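Local coordinates for peroxisomal membrane protein LPX1 (Saccharomyces cerevisiae, PDB 2Y6U) that hydrolyses acyl esters in peroxisomes, with lipase and phospholipase A activity, as an alpha/beta hydrolase, at residues Phe57-Gly62 / His144-Phe149. Residues are numbered along the deposited sequence; the frame is centred on the assembly and turned at random.
Sequences FLHGSG and HSMGGF
S145 OG accepts a nearly straight hydrogen bond (173°) from S61 N at 3.1 Å and a weak one from M146 N. S145 sits between strand 137-144 and helix 146-157 with positive phi (64°), in a GxSxG sequence that fits the nucleophile elbow of alpha/beta hydrolases. Upstream, H144 N bonds L58 O at 3.0 Å, joining the ends of the parallel strands. G60 suits the narrow gap: its CA lies 3.2 Å from H144 O, and a CB would strike H144 ND1. A CB on G147 would likewise run into L58 O; L58 CB and CD1 rest on the G147 backbone. H59 and M146 run alongside each other, the methyl CE lying obliquely 3.5 Å from H59 CE1. With H59 CG wedged between backbone N and carbonyl carbon (chi1 63°), ND1 donates to G60 O at 2.8 Å, in its own ring plane but above the carbonyl plane, while NE2 accepts from Q94 N. An alanine at H59 would probably leave G60 O without this donor, Q94 N without its acceptor and M146 CE without the imidazole beside it. One water links G60 N to H144 ND1, and H144 NE2 bonds H323 O. S61 N, with weaker help from M146 N, thus holds the hydroxyl oxygen in place, as would suit this elbow's probable nucleophile.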
ATOM      1  N   PHE A  57       5.086  17.568  -1.346  1.00 21.52           N
ATOM      2  CA  PHE A  57       4.093  18.480  -0.742  1.00 23.18           C
ATOM      3  C   PHE A  57       2.693  18.106  -1.252  1.00 21.98           C
ATOM      4  O   PHE A  57       2.498  17.942  -2.454  1.00 22.39           O
ATOM      5  CB  PHE A  57       4.305  19.923  -1.193  1.00 24.32           C
ATOM      6  CG  PHE A  57       5.454  20.624  -0.533  1.00 25.82           C
ATOM      7  CD1 PHE A  57       6.746  20.519  -1.058  1.00 23.37           C
ATOM      8  CD2 PHE A  57       5.254  21.388   0.608  1.00 24.85           C
ATOM      9  CE1 PHE A  57       7.804  21.189  -0.448  1.00 29.70           C
ATOM     10  CE2 PHE A  57       6.303  22.072   1.202  1.00 24.94           C
ATOM     11  CZ  PHE A  57       7.586  21.949   0.668  1.00 27.36           C
ATOM     12  N   LEU A  58       1.763  18.006  -0.307  1.00 21.47           N
ATOM     13  CA  LEU A  58       0.395  17.516  -0.510  1.00 20.94           C
ATOM     14  C   LEU A  58      -0.594  18.600  -0.130  1.00 22.30           C
ATOM     15  O   LEU A  58      -0.706  18.995   1.076  1.00 23.83           O
ATOM     16  CB  LEU A  58       0.174  16.217   0.289  1.00 21.09           C
ATOM     17  CG  LEU A  58       1.157  15.072   0.082  1.00 22.03           C
ATOM     18  CD1 LEU A  58       0.665  13.869   0.973  1.00 18.34           C
ATOM     19  CD2 LEU A  58       1.317  14.777  -1.428  1.00 20.71           C
ATOM     20  N   HIS A  59      -1.272  19.151  -1.123  1.00 22.10           N
ATOM     21  CA  HIS A  59      -2.201  20.230  -0.901  1.00 23.31           C
ATOM     22  C   HIS A  59      -3.478  19.845  -0.105  1.00 22.29           C
ATOM     23  O   HIS A  59      -3.843  18.674   0.015  1.00 23.87           O
ATOM     24  CB  HIS A  59      -2.686  20.821  -2.264  1.00 23.66           C
ATOM     25  CG  HIS A  59      -3.460  19.807  -3.090  1.00 24.38           C
ATOM     26  ND1 HIS A  59      -4.773  19.461  -2.801  1.00 22.67           N
ATOM     27  CD2 HIS A  59      -3.096  19.068  -4.166  1.00 26.45           C
ATOM     28  CE1 HIS A  59      -5.163  18.533  -3.676  1.00 27.08           C
ATOM     29  NE2 HIS A  59      -4.161  18.266  -4.498  1.00 24.00           N
ATOM     30  N   GLY A  60      -4.149  20.874   0.376  1.00 24.17           N
ATOM     31  CA  GLY A  60      -5.358  20.745   1.117  1.00 25.04           C
ATOM     32  C   GLY A  60      -6.559  20.557   0.179  1.00 26.05           C
ATOM     33  O   GLY A  60      -6.481  20.744  -1.057  1.00 26.73           O
ATOM     34  N   SER A  61      -7.705  20.303   0.786  1.00 26.31           N
ATOM     35  CA  SER A  61      -8.968  20.086   0.072  1.00 28.22           C
ATOM     36  C   SER A  61      -9.286  21.359  -0.692  1.00 28.17           C
ATOM     37  O   SER A  61      -9.237  22.457  -0.095  1.00 30.52           O
ATOM     38  CB  SER A  61     -10.073  19.870   1.149  1.00 30.15           C
ATOM     39  OG  SER A  61      -9.852  18.623   1.750  1.00 35.63           O
ATOM     40  N   GLY A  62      -9.695  21.214  -1.957  1.00 28.45           N
ATOM     41  CA  GLY A  62     -10.115  22.368  -2.782  1.00 28.42           C
ATOM     42  C   GLY A  62      -9.012  23.257  -3.299  1.00 29.76           C
ATOM     43  O   GLY A  62      -9.274  24.277  -3.924  1.00 31.39           O
ATOM     44  N   HIS A 144      -0.836  19.791   3.924  1.00 22.92           N
ATOM     45  CA  HIS A 144      -1.904  20.619   4.545  1.00 24.07           C
ATOM     46  C   HIS A 144      -3.283  19.885   4.557  1.00 25.24           C
ATOM     47  O   HIS A 144      -3.729  19.431   3.525  1.00 23.27           O
ATOM     48  CB  HIS A 144      -1.991  21.923   3.757  1.00 23.91           C
ATOM     49  CG  HIS A 144      -3.063  22.828   4.237  1.00 26.15           C
ATOM     50  ND1 HIS A 144      -4.111  23.223   3.452  1.00 28.81           N
ATOM     51  CD2 HIS A 144      -3.288  23.340   5.458  1.00 25.50           C
ATOM     52  CE1 HIS A 144      -4.937  23.978   4.167  1.00 31.00           C
ATOM     53  NE2 HIS A 144      -4.440  24.117   5.380  1.00 26.59           N
ATOM     54  N   SER A 145      -4.035  19.907   5.650  1.00 28.03           N
ATOM     55  CA  SER A 145      -5.570  19.589   5.616  1.00 29.10           C
ATOM     56  C   SER A 145      -5.725  18.152   5.184  1.00 26.92           C
ATOM     57  O   SER A 145      -5.132  17.246   5.838  1.00 26.29           O
ATOM     58  CB  SER A 145      -6.407  20.666   4.801  1.00 29.05           C
ATOM     59  OG  SER A 145      -7.466  20.230   3.915  1.00 33.02           O
ATOM     60  N   MET A 146      -6.444  17.877   4.094  1.00 24.41           N
ATOM     61  CA  MET A 146      -6.416  16.545   3.489  1.00 23.92           C
ATOM     62  C   MET A 146      -5.014  15.951   3.281  1.00 23.03           C
ATOM     63  O   MET A 146      -4.799  14.741   3.534  1.00 21.44           O
ATOM     64  CB  MET A 146      -7.134  16.649   2.129  1.00 25.46           C
ATOM     65  CG  MET A 146      -7.195  15.480   1.336  1.00 28.19           C
ATOM     66  SD  MET A 146      -7.903  15.853  -0.359  1.00 33.06           S
ATOM     67  CE  MET A 146      -6.813  16.806  -1.098  1.00 26.20           C
ATOM     68  N   GLY A 147      -4.067  16.788   2.848  1.00 22.52           N
ATOM     69  CA  GLY A 147      -2.712  16.381   2.571  1.00 21.85           C
ATOM     70  C   GLY A 147      -1.983  15.910   3.816  1.00 22.28           C
ATOM     71  O   GLY A 147      -1.126  15.045   3.763  1.00 21.68           O
ATOM     72  N   GLY A 148      -2.366  16.461   4.949  1.00 21.24           N
ATOM     73  CA  GLY A 148      -1.821  16.046   6.245  1.00 21.29           C
ATOM     74  C   GLY A 148      -2.335  14.683   6.599  1.00 21.64           C
ATOM     75  O   GLY A 148      -1.559  13.828   7.075  1.00 21.89           O
ATOM     76  N   PHE A 149      -3.649  14.512   6.491  1.00 21.08           N
ATOM     77  CA  PHE A 149      -4.204  13.129   6.627  1.00 22.05           C
ATOM     78  C   PHE A 149      -3.370  12.177   5.732  1.00 22.63           C
ATOM     79  O   PHE A 149      -3.010  11.044   6.150  1.00 20.40           O
ATOM     80  CB  PHE A 149      -5.675  13.136   6.235  1.00 22.08           C
ATOM     81  CG  PHE A 149      -6.373  11.812   6.325  1.00 19.61           C
ATOM     82  CD1 PHE A 149      -6.136  10.817   5.341  1.00 19.38           C
ATOM     83  CD2 PHE A 149      -7.278  11.548   7.350  1.00 22.99           C
ATOM     84  CE1 PHE A 149      -6.821   9.596   5.415  1.00 21.49           C
ATOM     85  CE2 PHE A 149      -7.964  10.352   7.423  1.00 25.48           C
ATOM     86  CZ  PHE A 149      -7.738   9.353   6.456  1.00 22.52           C
TER
HETATM   87  O   HOH W   1      -3.549  23.669   0.707  1.00 29.44           O